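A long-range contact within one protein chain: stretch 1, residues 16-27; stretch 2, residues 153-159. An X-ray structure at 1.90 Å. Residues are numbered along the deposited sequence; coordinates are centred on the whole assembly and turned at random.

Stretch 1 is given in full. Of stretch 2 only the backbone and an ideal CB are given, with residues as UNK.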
# COMPACT_ATOMS: atom_id res chain seq x y z
N ASN A 16 -1.37 -7.86 0.73
CA ASN A 16 -0.37 -7.29 1.61
C ASN A 16 -0.82 -7.15 3.07
O ASN A 16 0.00 -6.96 3.97
CB ASN A 16 0.14 -5.96 1.05
CG ASN A 16 0.74 -6.10 -0.35
OD1 ASN A 16 0.31 -5.42 -1.30
ND2 ASN A 16 1.72 -6.99 -0.49
N GLY A 17 -2.13 -7.26 3.30
CA GLY A 17 -2.67 -7.20 4.67
C GLY A 17 -3.53 -5.97 4.91
O GLY A 17 -3.18 -4.86 4.48
N TYR A 18 -4.65 -6.17 5.59
CA TYR A 18 -5.64 -5.12 5.83
C TYR A 18 -5.29 -4.16 6.95
O TYR A 18 -5.87 -3.08 7.04
CB TYR A 18 -7.00 -5.74 6.16
CG TYR A 18 -7.61 -6.59 5.09
CD1 TYR A 18 -7.93 -6.04 3.84
CD2 TYR A 18 -7.91 -7.93 5.32
CE1 TYR A 18 -8.51 -6.82 2.85
CE2 TYR A 18 -8.49 -8.72 4.34
CZ TYR A 18 -8.79 -8.16 3.11
OH TYR A 18 -9.36 -8.93 2.13
N GLY A 19 -4.37 -4.55 7.82
CA GLY A 19 -4.08 -3.77 9.02
C GLY A 19 -2.85 -2.89 8.95
O GLY A 19 -1.96 -3.10 8.13
N VAL A 20 -2.83 -1.89 9.83
CA VAL A 20 -1.67 -1.04 10.05
C VAL A 20 -0.40 -1.89 10.28
O VAL A 20 -0.45 -2.92 10.98
CB VAL A 20 -1.93 -0.05 11.23
CG1 VAL A 20 -2.24 -0.79 12.54
CG2 VAL A 20 -0.79 0.92 11.41
N GLY A 21 0.70 -1.48 9.68
CA GLY A 21 1.95 -2.25 9.71
C GLY A 21 2.13 -3.11 8.48
O GLY A 21 3.18 -3.74 8.31
N SER A 22 1.11 -3.15 7.62
CA SER A 22 1.19 -3.81 6.32
C SER A 22 1.85 -2.88 5.30
O SER A 22 1.86 -1.65 5.47
CB SER A 22 -0.20 -4.20 5.82
OG SER A 22 -0.82 -5.14 6.67
N LEU A 23 2.39 -3.46 4.24
CA LEU A 23 2.87 -2.65 3.12
C LEU A 23 1.72 -2.22 2.21
O LEU A 23 0.73 -2.93 2.05
CB LEU A 23 3.89 -3.45 2.29
CG LEU A 23 5.20 -3.85 2.96
CD1 LEU A 23 5.94 -4.86 2.11
CD2 LEU A 23 6.08 -2.64 3.24
N ILE A 24 1.84 -1.02 1.64
CA ILE A 24 1.07 -0.70 0.43
C ILE A 24 2.08 -0.75 -0.71
O ILE A 24 3.16 -0.16 -0.60
CB ILE A 24 0.39 0.69 0.47
CG1 ILE A 24 -0.65 0.78 1.60
CG2 ILE A 24 -0.30 0.99 -0.86
CD1 ILE A 24 -1.28 2.17 1.75
N LYS A 25 1.72 -1.46 -1.77
CA LYS A 25 2.57 -1.61 -2.95
C LYS A 25 1.95 -0.94 -4.17
O LYS A 25 0.78 -1.19 -4.51
CB LYS A 25 2.86 -3.09 -3.23
CG LYS A 25 3.86 -3.68 -2.25
CD LYS A 25 4.25 -5.10 -2.60
CE LYS A 25 5.16 -5.67 -1.52
NZ LYS A 25 5.80 -6.93 -1.98
N PHE A 26 2.75 -0.09 -4.81
CA PHE A 26 2.30 0.70 -5.96
C PHE A 26 3.09 0.32 -7.21
O PHE A 26 4.23 0.75 -7.36
CB PHE A 26 2.57 2.19 -5.74
CG PHE A 26 1.89 2.80 -4.54
CD1 PHE A 26 0.52 3.05 -4.54
CD2 PHE A 26 2.64 3.22 -3.45
CE1 PHE A 26 -0.10 3.65 -3.45
CE2 PHE A 26 2.03 3.84 -2.35
CZ PHE A 26 0.66 4.05 -2.35
N PRO A 27 2.47 -0.46 -8.12
CA PRO A 27 3.08 -0.68 -9.44
C PRO A 27 3.14 0.62 -10.26
O PRO A 27 2.14 1.34 -10.38
CB PRO A 27 2.15 -1.72 -10.09
CG PRO A 27 1.40 -2.34 -8.95
CD PRO A 27 1.23 -1.24 -7.95
N UNK A 153 -2.77 10.25 -10.12
CA UNK A 153 -2.71 10.13 -8.67
C UNK A 153 -3.60 8.96 -8.26
O UNK A 153 -4.75 8.88 -8.69
CB UNK A 153 -3.14 11.43 -7.98
N UNK A 154 -3.07 8.05 -7.43
CA UNK A 154 -3.88 6.96 -6.89
C UNK A 154 -4.13 7.24 -5.42
O UNK A 154 -3.38 7.99 -4.80
CB UNK A 154 -3.20 5.60 -7.08
N UNK A 155 -5.18 6.65 -4.87
CA UNK A 155 -5.54 6.84 -3.47
C UNK A 155 -5.92 5.52 -2.81
O UNK A 155 -6.71 4.73 -3.35
CB UNK A 155 -6.69 7.84 -3.35
N UNK A 156 -5.33 5.28 -1.64
CA UNK A 156 -5.67 4.17 -0.78
C UNK A 156 -6.30 4.75 0.49
O UNK A 156 -5.72 5.63 1.13
CB UNK A 156 -4.44 3.31 -0.46
N UNK A 157 -7.49 4.27 0.83
CA UNK A 157 -8.27 4.81 1.94
C UNK A 157 -8.23 3.92 3.17
O UNK A 157 -8.37 2.70 3.06
CB UNK A 157 -9.72 5.02 1.51
N UNK A 158 -8.04 4.56 4.32
CA UNK A 158 -7.83 3.85 5.58
C UNK A 158 -8.60 4.52 6.72
O UNK A 158 -8.80 5.73 6.73
CB UNK A 158 -6.34 3.79 5.91
N UNK A 159 -9.04 3.70 7.68
CA UNK A 159 -9.73 4.21 8.85
C UNK A 159 -9.25 3.53 10.11
O UNK A 159 -8.54 2.51 10.06
CB UNK A 159 -11.24 4.03 8.70

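The two strands, 23-27 and 154-159, run nearly antiparallel, their N-to-C directions 164° apart, but their axes come no closer than 10.0 Å. That is too far for backbone pairing, so whatever joins them must be side chains, and alternate positions of the second strand should face the first.

Position 153 lies before the strand, and stretch 1 has nothing within reach of its CB. The contact sets no requirement here, and polar or charged residues would do as well as any. It is Glu153, extended and without a partner in stretch 1.

At position 154 CA-to-CB points toward stretch 1, and the ideal CB stands 5.2 Å from Phe26 CE1. The gap before that aromatic ring has room for about one more carbon, and no polar group is near to reward a donor or acceptor. Valine, isoleucine, leucine or threonine could fill it, while the extended backbone, at phi -108° and psi 158°, favours beta-branched types. The residue is Val154; its CG2 packs 3.8 Å from CE1 of Phe26, an apolar contact made obliquely to the ring.

Position 155 turns its CB away, so stretch 1 does not select among residues that tolerate a strand. Thr155 occupies it, and its beta-branched side chain is at home in such a backbone.

Position 156 faces stretch 1 again, but more tightly: the ideal CB is already 4.0 Å from Ile24 CD1, and 5.3 Å from Phe26 CE1. A small residue such as alanine, serine, cysteine or perhaps threonine is the natural expectation; a larger one would need to steer past that methyl. The residue is Ser156. With chi1 at -177° (t), its OG lies 3.7 Å from CD1 of Ile24, a contact that gives the hydroxyl no polar partner. The partner that the hydroxyl does have is in its own strand, at position 158.

Position 157 points away, and many residues would suit it. Arg157 has no contact with stretch 1, from which its long side chain stays well clear.

Position 158 points toward stretch 1, yet nothing there lies within 5.5 Å of the ideal CB, and its CA is 9.0 Å from that of Val20. Only a long side chain could span this space, which is bordered by Ile24 and by the backbone of the loop leading into the type II turn from Gly19 to Ser22. Methionine, phenylalanine, tyrosine or tryptophan are all plausible, the larger ones filling more of it. Trp158 has the largest covered area of either stretch. Its CZ3 approaches O of Tyr18 at 3.2 Å, Gly19 C lies at the ring edge, and CZ2 packs 3.9 Å from CG1 of Ile24. The indole nitrogen also answers the need left at Ser156: NE1 donates a hydrogen bond to its OG at 2.8 Å, tying together two inward-facing side chains of the same strand.

Position 159 is out of reach, so the contact leaves its identity free. It is Gly159, which has no side chain to offer.

Stretch 2 153-159: EVTSRWG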
# COMPACT_ATOMS: atom_id res chain seq x y z
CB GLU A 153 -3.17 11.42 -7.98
CG GLU A 153 -2.95 11.46 -6.45
CD GLU A 153 -3.51 12.72 -5.78
OE1 GLU A 153 -4.69 13.05 -5.98
OE2 GLU A 153 -2.76 13.38 -5.03
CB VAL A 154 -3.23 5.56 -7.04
CG1 VAL A 154 -3.00 5.20 -8.52
CG2 VAL A 154 -1.93 5.47 -6.20
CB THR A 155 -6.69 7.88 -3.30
OG1 THR A 155 -6.31 9.11 -3.91
CG2 THR A 155 -6.99 8.13 -1.81
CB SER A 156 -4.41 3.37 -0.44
OG SER A 156 -4.71 2.23 0.34
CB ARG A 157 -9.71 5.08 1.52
CG ARG A 157 -9.81 6.13 0.42
CD ARG A 157 -11.17 6.81 0.42
NE ARG A 157 -11.06 8.22 0.04
CZ ARG A 157 -10.86 8.65 -1.21
NH1 ARG A 157 -10.75 7.78 -2.21
NH2 ARG A 157 -10.77 9.95 -1.45
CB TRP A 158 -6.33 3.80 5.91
CG TRP A 158 -5.56 2.93 4.96
CD1 TRP A 158 -5.28 3.19 3.64
CD2 TRP A 158 -4.98 1.65 5.24
NE1 TRP A 158 -4.57 2.16 3.09
CE2 TRP A 158 -4.37 1.20 4.05
CE3 TRP A 158 -4.92 0.84 6.38
CZ2 TRP A 158 -3.71 -0.03 3.96
CZ3 TRP A 158 -4.26 -0.38 6.30
CH2 TRP A 158 -3.66 -0.81 5.10
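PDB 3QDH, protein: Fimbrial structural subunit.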